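Local structure of N-alpha-acetyltransferase 35, NatC auxiliary subunit (Saccharomyces cerevisiae, 6YGA) at residues B[273-278]-B[288-293]; B[505-510]-B[514-519]; B[548-553]-B[638-643]; B[308-313]-B[327-332]. The protein serves as a subunit of the yeast NatC N-terminal acetyltransferase, with MAK3 and MAK31, and has a role in propagating the L-A and M viruses. All coordinates share one frame; numbering follows the deposited sequence.

Interaction 1: residues B[273-278]-B[288-293]; sequences FSTYIQ and RKITKL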
loop_
_atom_site.group_PDB
_atom_site.type_symbol
_atom_site.label_atom_id
_atom_site.label_comp_id
_atom_site.label_asym_id
_atom_site.label_seq_id
_atom_site.Cartn_x
_atom_site.Cartn_y
_atom_site.Cartn_z
ATOM N N PHE B 273 -1.619 -1.288 -30.136
ATOM C CA PHE B 273 -1.346 -1.552 -28.729
ATOM C C PHE B 273 -1.156 -3.051 -28.561
ATOM O O PHE B 273 -2.048 -3.835 -28.906
ATOM C CB PHE B 273 -2.486 -1.046 -27.841
ATOM C CG PHE B 273 -2.752 0.426 -27.975
ATOM C CD1 PHE B 273 -3.546 0.910 -29.004
ATOM C CD2 PHE B 273 -2.213 1.327 -27.073
ATOM C CE1 PHE B 273 -3.795 2.265 -29.132
ATOM C CE2 PHE B 273 -2.458 2.684 -27.193
ATOM C CZ PHE B 273 -3.249 3.153 -28.225
ATOM N N SER B 274 -0.000 -3.448 -28.037
ATOM C CA SER B 274 0.321 -4.863 -27.921
ATOM C C SER B 274 1.371 -5.052 -26.835
ATOM O O SER B 274 1.900 -4.087 -26.277
ATOM C CB SER B 274 0.811 -5.432 -29.258
ATOM O OG SER B 274 2.030 -4.827 -29.654
ATOM N N THR B 275 1.658 -6.319 -26.540
ATOM C CA THR B 275 2.754 -6.699 -25.664
ATOM C C THR B 275 4.073 -6.844 -26.418
ATOM O O THR B 275 5.006 -7.472 -25.904
ATOM C CB THR B 275 2.419 -8.002 -24.932
ATOM O OG1 THR B 275 2.035 -9.002 -25.884
ATOM C CG2 THR B 275 1.277 -7.785 -23.949
ATOM N N TYR B 276 4.161 -6.272 -27.624
ATOM C CA TYR B 276 5.359 -6.405 -28.449
ATOM C C TYR B 276 6.594 -5.874 -27.732
ATOM O O TYR B 276 7.677 -6.465 -27.822
ATOM C CB TYR B 276 5.147 -5.669 -29.776
ATOM C CG TYR B 276 6.343 -5.638 -30.708
ATOM C CD1 TYR B 276 7.286 -4.620 -30.629
ATOM C CD2 TYR B 276 6.514 -6.611 -31.686
ATOM C CE1 TYR B 276 8.375 -4.583 -31.483
ATOM C CE2 TYR B 276 7.599 -6.579 -32.547
ATOM C CZ TYR B 276 8.526 -5.563 -32.439
ATOM O OH TYR B 276 9.607 -5.528 -33.292
ATOM N N ILE B 277 6.451 -4.760 -27.011
ATOM C CA ILE B 277 7.608 -4.140 -26.378
ATOM C C ILE B 277 8.160 -5.018 -25.262
ATOM O O ILE B 277 9.366 -4.996 -24.985
ATOM C CB ILE B 277 7.244 -2.735 -25.865
ATOM C CG1 ILE B 277 8.506 -1.986 -25.435
ATOM C CG2 ILE B 277 6.250 -2.820 -24.711
ATOM C CD1 ILE B 277 8.222 -0.638 -24.824
ATOM N N GLN B 278 7.305 -5.804 -24.606
ATOM C CA GLN B 278 7.801 -6.721 -23.587
ATOM C C GLN B 278 8.656 -7.820 -24.196
ATOM O O GLN B 278 9.535 -8.366 -23.524
ATOM C CB GLN B 278 6.638 -7.342 -22.812
ATOM C CG GLN B 278 5.689 -6.339 -22.180
ATOM C CD GLN B 278 4.590 -7.004 -21.364
ATOM O OE1 GLN B 278 4.848 -7.916 -20.576
ATOM N NE2 GLN B 278 3.357 -6.551 -21.553
ATOM N N ARG B 288 3.334 -9.884 -18.811
ATOM C CA ARG B 288 2.018 -9.637 -18.238
ATOM C C ARG B 288 1.025 -9.309 -19.340
ATOM O O ARG B 288 1.356 -8.603 -20.297
ATOM C CB ARG B 288 2.044 -8.487 -17.222
ATOM C CG ARG B 288 2.806 -8.792 -15.950
ATOM C CD ARG B 288 2.342 -7.900 -14.813
ATOM N NE ARG B 288 3.145 -8.080 -13.609
ATOM C CZ ARG B 288 2.841 -7.558 -12.425
ATOM N NH1 ARG B 288 1.743 -6.829 -12.285
ATOM N NH2 ARG B 288 3.631 -7.769 -11.382
ATOM N N LYS B 289 -0.194 -9.822 -19.197
ATOM C CA LYS B 289 -1.261 -9.490 -20.126
ATOM C C LYS B 289 -1.746 -8.064 -19.884
ATOM O O LYS B 289 -1.570 -7.494 -18.805
ATOM C CB LYS B 289 -2.427 -10.469 -19.985
ATOM C CG LYS B 289 -2.089 -11.908 -20.335
ATOM C CD LYS B 289 -1.603 -12.031 -21.771
ATOM C CE LYS B 289 -1.905 -13.409 -22.336
ATOM N NZ LYS B 289 -3.373 -13.641 -22.411
ATOM N N ILE B 290 -2.360 -7.484 -20.910
ATOM C CA ILE B 290 -2.925 -6.145 -20.797
ATOM C C ILE B 290 -4.279 -6.237 -20.109
ATOM O O ILE B 290 -5.160 -6.989 -20.540
ATOM C CB ILE B 290 -3.051 -5.482 -22.177
ATOM C CG1 ILE B 290 -1.675 -5.388 -22.842
ATOM C CG2 ILE B 290 -3.703 -4.107 -22.050
ATOM C CD1 ILE B 290 -1.656 -4.566 -24.105
ATOM N N THR B 291 -4.445 -5.471 -19.036
ATOM C CA THR B 291 -5.689 -5.472 -18.285
ATOM C C THR B 291 -6.747 -4.654 -19.017
ATOM O O THR B 291 -6.431 -3.731 -19.772
ATOM C CB THR B 291 -5.459 -4.912 -16.878
ATOM O OG1 THR B 291 -4.290 -5.520 -16.316
ATOM C CG2 THR B 291 -6.644 -5.201 -15.969
ATOM N N LYS B 292 -8.011 -5.014 -18.796
ATOM C CA LYS B 292 -9.116 -4.292 -19.411
ATOM C C LYS B 292 -9.068 -2.815 -19.039
ATOM O O LYS B 292 -8.903 -2.459 -17.868
ATOM C CB LYS B 292 -10.450 -4.904 -18.984
ATOM C CG LYS B 292 -11.671 -4.148 -19.489
ATOM C CD LYS B 292 -12.938 -4.964 -19.292
ATOM C CE LYS B 292 -14.179 -4.183 -19.699
ATOM N NZ LYS B 292 -14.456 -3.047 -18.776
ATOM N N LEU B 293 -9.209 -1.962 -20.044
ATOM C CA LEU B 293 -9.115 -0.524 -19.865
ATOM C C LEU B 293 -10.442 0.047 -19.374
ATOM O O LEU B 293 -11.494 -0.578 -19.529
ATOM C CB LEU B 293 -8.718 0.135 -21.182
ATOM C CG LEU B 293 -7.373 -0.291 -21.773
ATOM C CD1 LEU B 293 -7.235 0.203 -23.205
ATOM C CD2 LEU B 293 -6.234 0.231 -20.915
#

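Interaction 2: residues B[505-510]-B[514-519]; sequences KKLKAG and DQLRLK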
loop_
_atom_site.group_PDB
_atom_site.type_symbol
_atom_site.label_atom_id
_atom_site.label_comp_id
_atom_site.label_asym_id
_atom_site.label_seq_id
_atom_site.Cartn_x
_atom_site.Cartn_y
_atom_site.Cartn_z
ATOM N N LYS B 505 -11.212 48.163 39.219
ATOM C CA LYS B 505 -12.418 48.894 39.596
ATOM C C LYS B 505 -12.378 49.312 41.061
ATOM O O LYS B 505 -12.863 50.391 41.421
ATOM C CB LYS B 505 -13.655 48.042 39.313
ATOM C CG LYS B 505 -13.759 47.566 37.870
ATOM C CD LYS B 505 -15.054 46.806 37.621
ATOM C CE LYS B 505 -15.158 46.351 36.173
ATOM N NZ LYS B 505 -16.464 45.698 35.885
ATOM N N LYS B 506 -11.798 48.472 41.922
ATOM C CA LYS B 506 -11.687 48.823 43.335
ATOM C C LYS B 506 -10.674 49.939 43.558
ATOM O O LYS B 506 -10.830 50.739 44.489
ATOM C CB LYS B 506 -11.296 47.593 44.157
ATOM C CG LYS B 506 -12.073 46.332 43.818
ATOM C CD LYS B 506 -11.369 45.098 44.371
ATOM C CE LYS B 506 -12.093 43.815 43.990
ATOM N NZ LYS B 506 -11.323 42.608 44.405
ATOM N N LEU B 507 -9.646 50.015 42.717
ATOM C CA LEU B 507 -8.552 50.952 42.932
ATOM C C LEU B 507 -8.942 52.367 42.528
ATOM O O LEU B 507 -9.552 52.588 41.477
ATOM C CB LEU B 507 -7.317 50.519 42.141
ATOM C CG LEU B 507 -6.482 49.359 42.688
ATOM C CD1 LEU B 507 -5.321 49.054 41.757
ATOM C CD2 LEU B 507 -5.974 49.677 44.085
ATOM N N LYS B 508 -8.577 53.327 43.373
ATOM C CA LYS B 508 -8.657 54.727 43.005
ATOM C C LYS B 508 -7.435 55.122 42.182
ATOM O O LYS B 508 -6.482 54.355 42.015
ATOM C CB LYS B 508 -8.768 55.603 44.250
ATOM C CG LYS B 508 -10.165 55.670 44.841
ATOM C CD LYS B 508 -11.161 56.247 43.846
ATOM C CE LYS B 508 -12.450 56.679 44.532
ATOM N NZ LYS B 508 -12.238 57.798 45.496
ATOM N N ALA B 509 -7.469 56.349 41.669
ATOM C CA ALA B 509 -6.382 56.848 40.840
ATOM C C ALA B 509 -5.100 56.972 41.653
ATOM O O ALA B 509 -5.070 57.623 42.701
ATOM C CB ALA B 509 -6.762 58.199 40.238
ATOM N N GLY B 510 -4.041 56.336 41.165
ATOM C CA GLY B 510 -2.755 56.368 41.835
ATOM C C GLY B 510 -1.703 55.779 40.925
ATOM O O GLY B 510 -1.999 55.277 39.838
ATOM N N ASP B 514 -1.744 52.693 37.800
ATOM C CA ASP B 514 -1.140 52.762 36.473
ATOM C C ASP B 514 -0.390 51.476 36.146
ATOM O O ASP B 514 -0.449 50.986 35.011
ATOM C CB ASP B 514 -0.200 53.964 36.381
ATOM C CG ASP B 514 -0.920 55.286 36.568
ATOM O OD1 ASP B 514 -2.164 55.279 36.671
ATOM O OD2 ASP B 514 -0.242 56.335 36.614
ATOM N N GLN B 515 0.320 50.916 37.129
ATOM C CA GLN B 515 1.023 49.653 36.921
ATOM C C GLN B 515 0.044 48.536 36.581
ATOM O O GLN B 515 0.247 47.785 35.620
ATOM C CB GLN B 515 1.829 49.291 38.171
ATOM C CG GLN B 515 2.507 50.469 38.857
ATOM C CD GLN B 515 3.692 51.004 38.079
ATOM O OE1 GLN B 515 4.186 50.359 37.153
ATOM N NE2 GLN B 515 4.158 52.191 38.455
ATOM N N LEU B 516 -1.030 48.415 37.365
ATOM C CA LEU B 516 -2.004 47.353 37.140
ATOM C C LEU B 516 -2.710 47.523 35.801
ATOM O O LEU B 516 -2.957 46.538 35.095
ATOM C CB LEU B 516 -3.019 47.322 38.284
ATOM C CG LEU B 516 -4.006 46.155 38.268
ATOM C CD1 LEU B 516 -3.263 44.832 38.359
ATOM C CD2 LEU B 516 -5.012 46.289 39.397
ATOM N N ARG B 517 -3.043 48.763 35.433
ATOM C CA ARG B 517 -3.631 49.006 34.121
ATOM C C ARG B 517 -2.646 48.681 33.007
ATOM O O ARG B 517 -3.049 48.222 31.932
ATOM C CB ARG B 517 -4.100 50.456 34.012
ATOM C CG ARG B 517 -4.912 50.757 32.763
ATOM C CD ARG B 517 -5.254 52.233 32.649
ATOM N NE ARG B 517 -6.026 52.709 33.792
ATOM C CZ ARG B 517 -7.353 52.688 33.860
ATOM N NH1 ARG B 517 -8.064 52.211 32.848
ATOM N NH2 ARG B 517 -7.972 53.146 34.939
ATOM N N LEU B 518 -1.351 48.897 33.249
ATOM C CA LEU B 518 -0.341 48.568 32.248
ATOM C C LEU B 518 -0.213 47.060 32.078
ATOM O O LEU B 518 -0.164 46.554 30.950
ATOM C CB LEU B 518 1.005 49.182 32.637
ATOM C CG LEU B 518 2.054 49.344 31.535
ATOM C CD1 LEU B 518 1.589 50.363 30.506
ATOM C CD2 LEU B 518 3.399 49.747 32.122
ATOM N N LYS B 519 -0.145 46.322 33.191
ATOM C CA LYS B 519 -0.106 44.865 33.112
ATOM C C LYS B 519 -1.370 44.316 32.463
ATOM O O LYS B 519 -1.310 43.384 31.653
ATOM C CB LYS B 519 0.061 44.261 34.507
ATOM C CG LYS B 519 1.234 44.787 35.310
ATOM C CD LYS B 519 1.083 44.388 36.772
ATOM C CE LYS B 519 2.296 44.781 37.596
ATOM N NZ LYS B 519 2.124 44.396 39.026
#

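Interaction 3: residues B[548-553]-B[638-643]; sequences TKSLCL and RNVVSS. With EDO (1,2-ethanediol), chain Y; EDO (1,2-ethanediol), chain C; EDO (1,2-ethanediol), chain D.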
loop_
_atom_site.group_PDB
_atom_site.type_symbol
_atom_site.label_atom_id
_atom_site.label_comp_id
_atom_site.label_asym_id
_atom_site.label_seq_id
_atom_site.Cartn_x
_atom_site.Cartn_y
_atom_site.Cartn_z
ATOM N N THR B 548 -15.323 9.487 21.031
ATOM C CA THR B 548 -14.504 8.288 20.878
ATOM C C THR B 548 -14.611 7.398 22.107
ATOM O O THR B 548 -14.777 6.178 21.994
ATOM C CB THR B 548 -13.043 8.673 20.631
ATOM O OG1 THR B 548 -12.925 9.330 19.365
ATOM C CG2 THR B 548 -12.153 7.436 20.638
ATOM N N LYS B 549 -14.518 8.000 23.295
ATOM C CA LYS B 549 -14.582 7.232 24.533
ATOM C C LYS B 549 -15.916 6.508 24.660
ATOM O O LYS B 549 -15.958 5.324 25.009
ATOM C CB LYS B 549 -14.354 8.161 25.725
ATOM C CG LYS B 549 -13.691 7.506 26.920
ATOM C CD LYS B 549 -13.563 8.487 28.080
ATOM C CE LYS B 549 -14.931 8.850 28.636
ATOM N NZ LYS B 549 -14.858 9.790 29.790
ATOM N N SER B 550 -17.015 7.204 24.365
ATOM C CA SER B 550 -18.333 6.588 24.469
ATOM C C SER B 550 -18.498 5.445 23.474
ATOM O O SER B 550 -19.051 4.395 23.819
ATOM C CB SER B 550 -19.419 7.642 24.256
ATOM O OG SER B 550 -19.432 8.595 25.302
ATOM N N LEU B 551 -18.033 5.631 22.235
ATOM C CA LEU B 551 -18.222 4.600 21.216
ATOM C C LEU B 551 -17.460 3.327 21.564
ATOM O O LEU B 551 -17.990 2.221 21.412
ATOM C CB LEU B 551 -17.800 5.129 19.846
ATOM C CG LEU B 551 -18.743 6.167 19.232
ATOM C CD1 LEU B 551 -18.191 6.667 17.912
ATOM C CD2 LEU B 551 -20.133 5.579 19.048
ATOM N N CYS B 552 -16.216 3.463 22.035
ATOM C CA CYS B 552 -15.455 2.298 22.480
ATOM C C CYS B 552 -16.173 1.569 23.607
ATOM O O CYS B 552 -16.257 0.335 23.606
ATOM C CB CYS B 552 -14.060 2.723 22.934
ATOM S SG CYS B 552 -13.055 3.480 21.650
ATOM N N LEU B 553 -16.688 2.318 24.584
ATOM C CA LEU B 553 -17.418 1.697 25.683
ATOM C C LEU B 553 -18.646 0.964 25.168
ATOM O O LEU B 553 -18.939 -0.159 25.593
ATOM C CB LEU B 553 -17.809 2.754 26.715
ATOM C CG LEU B 553 -18.305 2.258 28.074
ATOM C CD1 LEU B 553 -17.354 1.209 28.628
ATOM C CD2 LEU B 553 -18.436 3.423 29.048
ATOM N N ARG B 638 -27.671 7.890 21.859
ATOM C CA ARG B 638 -28.375 9.151 21.642
ATOM C C ARG B 638 -27.548 10.338 22.122
ATOM O O ARG B 638 -27.555 11.403 21.492
ATOM C CB ARG B 638 -29.736 9.126 22.335
ATOM C CG ARG B 638 -30.652 8.030 21.831
ATOM C CD ARG B 638 -32.059 8.211 22.363
ATOM N NE ARG B 638 -32.947 7.140 21.926
ATOM C CZ ARG B 638 -33.258 6.083 22.668
ATOM N NH1 ARG B 638 -32.756 5.956 23.887
ATOM N NH2 ARG B 638 -34.077 5.155 22.192
ATOM N N ASN B 639 -26.824 10.178 23.233
ATOM C CA ASN B 639 -25.947 11.252 23.690
ATOM C C ASN B 639 -24.824 11.501 22.692
ATOM O O ASN B 639 -24.445 12.652 22.448
ATOM C CB ASN B 639 -25.375 10.925 25.070
ATOM C CG ASN B 639 -26.434 10.921 26.155
ATOM O OD1 ASN B 639 -27.474 11.567 26.030
ATOM N ND2 ASN B 639 -26.170 10.192 27.233
ATOM N N VAL B 640 -24.280 10.430 22.106
ATOM C CA VAL B 640 -23.251 10.587 21.080
ATOM C C VAL B 640 -23.805 11.350 19.885
ATOM O O VAL B 640 -23.148 12.248 19.344
ATOM C CB VAL B 640 -22.691 9.212 20.669
ATOM C CG1 VAL B 640 -21.907 9.317 19.366
ATOM C CG2 VAL B 640 -21.806 8.657 21.770
ATOM N N VAL B 641 -25.028 11.016 19.465
ATOM C CA VAL B 641 -25.660 11.718 18.351
ATOM C C VAL B 641 -25.805 13.202 18.668
ATOM O O VAL B 641 -25.545 14.062 17.819
ATOM C CB VAL B 641 -27.017 11.068 18.019
ATOM C CG1 VAL B 641 -27.793 11.914 17.021
ATOM C CG2 VAL B 641 -26.802 9.662 17.474
ATOM N N SER B 642 -26.201 13.523 19.902
ATOM C CA SER B 642 -26.308 14.923 20.305
ATOM C C SER B 642 -24.952 15.623 20.256
ATOM O O SER B 642 -24.857 16.770 19.805
ATOM C CB SER B 642 -26.919 15.013 21.702
ATOM O OG SER B 642 -28.172 14.349 21.738
ATOM N N SER B 643 -23.889 14.950 20.705
ATOM C CA SER B 643 -22.560 15.558 20.651
ATOM C C SER B 643 -22.097 15.751 19.212
ATOM O O SER B 643 -21.534 16.799 18.873
ATOM C CB SER B 643 -21.552 14.709 21.422
ATOM O OG SER B 643 -21.802 14.753 22.813
HETATM C C1 EDO Y . -19.992 12.428 24.754
HETATM O O1 EDO Y . -19.342 13.044 23.636
HETATM C C2 EDO Y . -21.110 11.513 24.273
HETATM O O2 EDO Y . -21.869 11.085 25.410
HETATM C C1 EDO C . -18.359 7.577 28.609
HETATM O O1 EDO C . -17.904 8.393 27.523
HETATM C C2 EDO C . -19.656 8.159 29.163
HETATM O O2 EDO C . -20.137 7.339 30.233
HETATM C C1 EDO D . -14.839 10.617 17.337
HETATM O O1 EDO D . -14.084 9.422 17.092
HETATM C C2 EDO D . -14.638 11.616 16.206
HETATM O O2 EDO D . -13.254 11.692 15.848
#

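Interaction 4: residues B[308-313]-B[327-332]; sequences KTILLV and KFFNKL. With EDO (1,2-ethanediol), chain E.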
loop_
_atom_site.group_PDB
_atom_site.type_symbol
_atom_site.label_atom_id
_atom_site.label_comp_id
_atom_site.label_asym_id
_atom_site.label_seq_id
_atom_site.Cartn_x
_atom_site.Cartn_y
_atom_site.Cartn_z
ATOM N N LYS B 308 -7.400 19.632 -7.164
ATOM C CA LYS B 308 -8.016 20.875 -6.706
ATOM C C LYS B 308 -8.103 20.919 -5.186
ATOM O O LYS B 308 -7.922 21.979 -4.576
ATOM C CB LYS B 308 -9.405 21.040 -7.325
ATOM C CG LYS B 308 -9.387 21.416 -8.799
ATOM C CD LYS B 308 -10.791 21.502 -9.376
ATOM C CE LYS B 308 -11.583 22.628 -8.737
ATOM N NZ LYS B 308 -12.958 22.738 -9.305
ATOM N N THR B 309 -8.374 19.774 -4.557
ATOM C CA THR B 309 -8.423 19.727 -3.099
ATOM C C THR B 309 -7.050 20.001 -2.496
ATOM O O THR B 309 -6.944 20.627 -1.435
ATOM C CB THR B 309 -8.960 18.371 -2.637
ATOM O OG1 THR B 309 -10.230 18.132 -3.254
ATOM C CG2 THR B 309 -9.138 18.345 -1.124
ATOM N N ILE B 310 -5.987 19.551 -3.169
ATOM C CA ILE B 310 -4.632 19.764 -2.666
ATOM C C ILE B 310 -4.315 21.250 -2.587
ATOM O O ILE B 310 -3.741 21.727 -1.601
ATOM C CB ILE B 310 -3.614 19.019 -3.551
ATOM C CG1 ILE B 310 -3.864 17.513 -3.496
ATOM C CG2 ILE B 310 -2.184 19.368 -3.148
ATOM C CD1 ILE B 310 -3.995 16.967 -2.096
ATOM N N LEU B 311 -4.690 22.005 -3.621
ATOM C CA LEU B 311 -4.368 23.427 -3.674
ATOM C C LEU B 311 -5.089 24.239 -2.606
ATOM O O LEU B 311 -4.698 25.382 -2.355
ATOM C CB LEU B 311 -4.704 23.981 -5.060
ATOM C CG LEU B 311 -4.170 23.152 -6.228
ATOM C CD1 LEU B 311 -4.695 23.679 -7.557
ATOM C CD2 LEU B 311 -2.648 23.129 -6.212
ATOM N N LEU B 312 -6.130 23.683 -1.977
ATOM C CA LEU B 312 -6.883 24.440 -0.979
ATOM C C LEU B 312 -6.050 24.729 0.261
ATOM O O LEU B 312 -6.304 25.718 0.958
ATOM C CB LEU B 312 -8.153 23.687 -0.580
ATOM C CG LEU B 312 -9.252 23.511 -1.631
ATOM C CD1 LEU B 312 -10.381 22.638 -1.094
ATOM C CD2 LEU B 312 -9.782 24.863 -2.080
ATOM N N VAL B 313 -5.060 23.882 0.554
ATOM C CA VAL B 313 -4.271 24.059 1.765
ATOM C C VAL B 313 -3.445 25.336 1.712
ATOM O O VAL B 313 -2.990 25.819 2.755
ATOM C CB VAL B 313 -3.373 22.832 2.004
ATOM C CG1 VAL B 313 -2.180 22.851 1.061
ATOM C CG2 VAL B 313 -2.924 22.774 3.457
ATOM N N LYS B 327 -6.018 15.959 8.399
ATOM C CA LYS B 327 -6.804 14.909 9.039
ATOM C C LYS B 327 -7.956 14.446 8.160
ATOM O O LYS B 327 -8.428 13.315 8.314
ATOM C CB LYS B 327 -7.338 15.392 10.388
ATOM C CG LYS B 327 -6.278 15.498 11.468
ATOM C CD LYS B 327 -6.131 14.198 12.249
ATOM C CE LYS B 327 -7.342 13.953 13.141
ATOM N NZ LYS B 327 -7.196 12.742 13.999
ATOM N N PHE B 328 -8.416 15.290 7.234
ATOM C CA PHE B 328 -9.645 15.023 6.504
ATOM C C PHE B 328 -9.496 14.928 4.990
ATOM O O PHE B 328 -10.363 14.321 4.353
ATOM C CB PHE B 328 -10.695 16.103 6.813
ATOM C CG PHE B 328 -11.330 15.970 8.170
ATOM C CD1 PHE B 328 -12.403 15.115 8.366
ATOM C CD2 PHE B 328 -10.863 16.708 9.247
ATOM C CE1 PHE B 328 -12.997 14.992 9.612
ATOM C CE2 PHE B 328 -11.452 16.590 10.498
ATOM C CZ PHE B 328 -12.521 15.730 10.679
ATOM N N PHE B 329 -8.443 15.497 4.394
ATOM C CA PHE B 329 -8.401 15.564 2.934
ATOM C C PHE B 329 -8.274 14.185 2.305
ATOM O O PHE B 329 -8.717 13.979 1.170
ATOM C CB PHE B 329 -7.257 16.471 2.469
ATOM C CG PHE B 329 -5.979 15.738 2.157
ATOM C CD1 PHE B 329 -5.131 15.341 3.176
ATOM C CD2 PHE B 329 -5.617 15.464 0.844
ATOM C CE1 PHE B 329 -3.949 14.672 2.897
ATOM C CE2 PHE B 329 -4.438 14.794 0.557
ATOM C CZ PHE B 329 -3.601 14.398 1.586
ATOM N N ASN B 330 -7.690 13.228 3.027
ATOM C CA ASN B 330 -7.424 11.892 2.508
ATOM C C ASN B 330 -8.052 10.819 3.391
ATOM O O ASN B 330 -7.594 9.674 3.397
ATOM C CB ASN B 330 -5.913 11.677 2.385
ATOM C CG ASN B 330 -5.550 10.501 1.497
ATOM O OD1 ASN B 330 -6.256 10.192 0.540
ATOM N ND2 ASN B 330 -4.451 9.830 1.823
ATOM N N LYS B 331 -9.100 11.168 4.133
ATOM C CA LYS B 331 -9.623 10.311 5.191
ATOM C C LYS B 331 -10.871 9.540 4.790
ATOM O O LYS B 331 -11.004 8.367 5.145
ATOM C CB LYS B 331 -9.931 11.152 6.434
ATOM C CG LYS B 331 -10.297 10.350 7.671
ATOM C CD LYS B 331 -9.215 9.331 8.018
ATOM C CE LYS B 331 -7.860 9.984 8.287
ATOM N NZ LYS B 331 -7.868 10.901 9.459
ATOM N N LEU B 332 -11.798 10.180 4.078
ATOM C CA LEU B 332 -13.051 9.517 3.736
ATOM C C LEU B 332 -12.845 8.474 2.646
ATOM O O LEU B 332 -13.444 7.393 2.690
ATOM C CB LEU B 332 -14.082 10.560 3.321
ATOM C CG LEU B 332 -14.439 11.504 4.470
ATOM C CD1 LEU B 332 -15.361 12.592 3.987
ATOM C CD2 LEU B 332 -15.079 10.727 5.609
HETATM C C1 EDO E . -10.560 12.870 11.805
HETATM O O1 EDO E . -10.049 11.578 11.460
HETATM C C2 EDO E . -10.919 12.893 13.287
HETATM O O2 EDO E . -11.331 14.214 13.662
#

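Interaction 1: residues B[273-278]-B[288-293]
Q278 turns the polar end of its carboxamide to R288, roughly in plane, and closes a two-bond ring with its N and O. The side chain leaves helix 276-280, and its extended chain (chi2 -177°) carries the amide to the facing loop. R288 N donates to Q278 OE1 at 3.0 Å, nearly straight at 168° and on a lone pair in the carbonyl plane. In return Q278 NE2 gives a hydrogen to R288 O over 3.1 Å, with that oxygen only 13° out of the amide plane. Alongside, T275 CG2 lies 3.7 Å from R288 O and 4.0 Å from I290 CG1, the T275 and I290 side chains crossing at an angle. I290 CD1 reaches back to 4.1 Å from S274 C. R288 and T291 also pack against the N-alpha-acetyltransferase 30 chain. With both amide ends engaged, the carboxamide's flip is settled and both backbone polar atoms of R288 are paired, much as an antiparallel strand partner would pair them, although neither segment is a strand.

Interaction 2: residues B[505-510]-B[514-519]
A tight helical hairpin turns here, where helix 465-506 gives way to helix 511-564 through a few loop residues. L507, the first residue to leave helical angles, points its side chain at the second helix and sets CD1 3.6 Å from L516 CD2. The two side chains cross at about a right angle and touch through one methyl each. L516 holds CG anti to its own N (chi1 -173°), which swings the branch back toward the hairpin partner. At the far side of the turn G510 occupies the N-cap position, and its carbonyl takes a weak hydrogen bond from D514 N, 3.3 Å long and bent to 149°, the i to i+4 bond that opens helix 511-564. The D514 carboxylate also comes up in front of that carbonyl oxygen, OD1 3.2 Å from G510 O; as both are acceptors, this proximity is no bond and probably mildly unfavourable. K513 ties the loop further by donating NZ to L507 O. L516 also rests on M500, K503 and L504 of helix 465-506, joining the start of one long helix to the end of the other.

Interaction 3: residues B[548-553]-B[638-643]
V640 sits against S550 and L551, and all the direct contact across the pair is apolar. Its CG2 methyl lies 3.6 Å from S550 CB, while CG1 comes to 4.1 Å from L551 CD2. The valine's chi1 of 165° aims one methyl at each partner, CG1 anti to the backbone N and CG2 beside it. L551 and V640 meet at a slant. With only a serine here, the backbones probably can come close, S550 CA and V640 CA standing 7.2 Å apart.

This is helix-to-helix packing between 511-564 and 619-653, in the NAA35-like, TPR-repeat part of the chain. Helix 668-701 joins from the side, with S682 touching both L551 and V640, and F722 also rests on L551.

Polar groups lie nearby. S550 OG is hydrogen-bonded to E636 of the facing helix and to N546 O one turn back, and it accepts from O1 of one ethanediol at 2.7 Å; E636 is bonded to an ethanediol as well. A second ethanediol slots in beside the valine: its O1 pairs with S643 OG over 3.1 Å, and its C2 lies 3.9 Å from V640 CG2. These diols probably come from the crystallisation liquor. Within helix 619-653, S642 OG donates to R638 O, which also accepts S642 N from the opposite face of its carbonyl plane.

Interaction 4: residues B[308-313]-B[327-332]
Two bends in I310, chi1 -63° and chi2 -50°, fold its CD1 methyl toward the ring of F329, whose own chi1 of 94° falls outside the usual staggered positions. I310 CD1 comes obliquely to the ring, 3.5 Å from F329 CE2 and 3.7 Å from F329 CD2. T309 points its side chain toward F329 but stays farther off, its CG2 4.5 Å from F329 CB. Its hydroxyl is occupied within its own helix by N305 O. One face of the F329 ring is covered by N330 CB, 3.5 Å above the ring's centre. Past the ring, K331 curls back so that NZ donates to K327 O at 2.7 Å, on a lone pair in the carbonyl plane; the same NZ donates at 3.0 Å to O1 of an ethanediol whose C1 lies over a face of the F328 ring. The contact joins the C-terminal part of helix 298-311 to the chain at the end of helix 319-328. Helix 337-347 backs both, with F343 meeting I310 and F329, while F325 lies almost parallel to the F329 ring and S671 of helix 668-701 touches F328.

In the fold
From the N terminus, interaction 1 comes first, closing a loop of nine residues after the start of helix 276-280. Helix 298-311 then enters interaction 4, which closes the turn through helix 319-328, its centre about 34 Å from that of interaction 1. Interaction 2 closes over three residues at the tip of the hairpin of helices 465-506 and 511-564, its centre about 57 Å from the chain's centre. Helix 511-564 then runs back to interaction 3, which spans 84 intervening residues to reach helix 619-653. All four are in series, with none nested or crossing. Interactions 3 and 4 approach closest, nearest atoms about 9 Å apart, and helix 668-701 touches segments of both.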